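Local coordinates for protein NAD_Gly3P_dh, NAD-dependent glycerol-3-phosphate dehydrogenase (Streptosporangium roseum, PDB 5OCM) that probably acts as an NADP-dependent oxidoreductase of the beta-hydroxyacid dehydrogenase-related family, an imine reductase that uses NADPH to reduce imines to amines, at residues A[37-42]-A[47-52]. Numbering follows the deposited sequence.
Sequences GKAGQL and AVLASS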
# COMPACT_ATOMS: atom_id res chain seq x y z
N GLY A 37 20.76 -31.30 6.08
CA GLY A 37 21.64 -30.31 5.42
C GLY A 37 21.19 -28.86 5.29
O GLY A 37 21.75 -28.09 4.53
N LYS A 38 20.15 -28.47 6.01
CA LYS A 38 19.71 -27.06 6.00
C LYS A 38 20.16 -26.34 7.29
O LYS A 38 19.78 -25.22 7.49
CB LYS A 38 18.15 -27.00 5.81
CG LYS A 38 17.67 -27.15 4.35
CD LYS A 38 17.93 -28.43 3.56
N ALA A 39 20.82 -27.06 8.21
CA ALA A 39 20.98 -26.58 9.60
C ALA A 39 22.45 -26.28 9.94
O ALA A 39 22.80 -26.11 11.10
CB ALA A 39 20.36 -27.56 10.60
N GLY A 40 23.32 -26.23 8.93
CA GLY A 40 24.76 -26.07 9.18
C GLY A 40 25.12 -24.75 9.91
O GLY A 40 25.91 -24.76 10.91
N GLN A 41 24.59 -23.64 9.41
CA GLN A 41 24.81 -22.34 10.00
C GLN A 41 24.17 -22.25 11.42
O GLN A 41 24.77 -21.70 12.35
CB GLN A 41 24.26 -21.19 9.10
CG GLN A 41 25.20 -20.60 8.02
CD GLN A 41 25.80 -21.61 7.06
N LEU A 42 22.97 -22.79 11.57
CA LEU A 42 22.32 -22.83 12.84
C LEU A 42 23.13 -23.63 13.91
O LEU A 42 23.23 -23.19 15.07
CB LEU A 42 20.92 -23.38 12.73
CG LEU A 42 19.93 -22.39 12.06
CD1 LEU A 42 18.67 -23.14 11.61
CD2 LEU A 42 19.56 -21.24 13.03
N ALA A 47 22.56 -24.11 17.76
CA ALA A 47 21.34 -24.92 17.72
C ALA A 47 21.70 -26.39 17.91
O ALA A 47 22.76 -26.84 17.42
CB ALA A 47 20.63 -24.76 16.40
N VAL A 48 20.85 -27.13 18.59
CA VAL A 48 20.98 -28.57 18.71
C VAL A 48 20.23 -29.24 17.55
O VAL A 48 19.01 -29.01 17.42
CB VAL A 48 20.42 -29.06 20.04
CG1 VAL A 48 20.54 -30.59 20.16
CG2 VAL A 48 21.08 -28.38 21.21
N LEU A 49 20.90 -30.03 16.73
CA LEU A 49 20.25 -30.65 15.54
C LEU A 49 19.66 -31.98 15.95
O LEU A 49 20.40 -32.93 16.21
CB LEU A 49 21.23 -30.92 14.42
CG LEU A 49 22.08 -29.80 13.89
CD1 LEU A 49 22.72 -30.03 12.52
CD2 LEU A 49 21.37 -28.48 14.01
N ALA A 50 18.35 -32.06 16.01
CA ALA A 50 17.66 -33.31 16.38
C ALA A 50 17.66 -34.23 15.16
O ALA A 50 17.52 -33.77 14.06
CB ALA A 50 16.25 -33.02 16.85
N SER A 51 17.73 -35.53 15.39
CA SER A 51 17.67 -36.51 14.29
C SER A 51 16.25 -36.71 13.77
O SER A 51 16.09 -37.10 12.62
CB SER A 51 18.24 -37.89 14.73
OG SER A 51 17.53 -38.29 15.89
N SER A 52 15.23 -36.45 14.59
CA SER A 52 13.87 -36.68 14.19
C SER A 52 12.96 -35.61 14.76
O SER A 52 13.31 -34.97 15.73
CB SER A 52 13.42 -38.06 14.66
OG SER A 52 13.24 -38.03 16.07
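Leu-42 meets Ala-47, and Ala-39 meets Leu-49, where a short helix hands the chain on to an edge strand of the Rossmann fold. The two segments belong to one beta-alpha-beta unit (strand 29-32, helix 40-44, strand 48-49), and two approaches define their register: Leu-42 CA lies 5.4 Å from Ala-47 CA, whereas Ala-39 CA lies 7.2 Å from Leu-49 CA.

The closer pair forms the tight, buried end. Here Ala-47 N donates to Leu-42 O at 2.9 Å, nearly straight at the hydrogen (162°), although the donor stands 36° out of the carbonyl plane. Beside that bond the two beta carbons meet, Leu-42 CB to Ala-47 CB 3.9 Å. With CG anti to its carbonyl carbon (chi1 -73°), Leu-42 turns its branch away from Ala-47 and meets that side chain through CB alone. The Leu-42 side chain packs against Ala-19 and Leu-23 of helix 13-24; Ala-47 also reaches Leu-23 and rests on Val-31 of the neighbouring parallel strand.

The other end is looser by three measures: the wider CA separation, the lack of a hydrogen bond between Ala-39 and Leu-49, and the exposure of Leu-49 to solvent. Even so, the forked tip of Leu-49 closes on the methyl of Ala-39, the residue at the N-cap position of the helix, and apolar packing alone joins the pair. Ala-39 also touches Leu-11, an NADP(+)-binding residue, which places this end beside the cofactor-binding loop. Both prongs of Leu-49 share the Ala-39 methyl almost evenly, CD2 lying 3.7 Å and CD1 3.9 Å from Ala-39 CB.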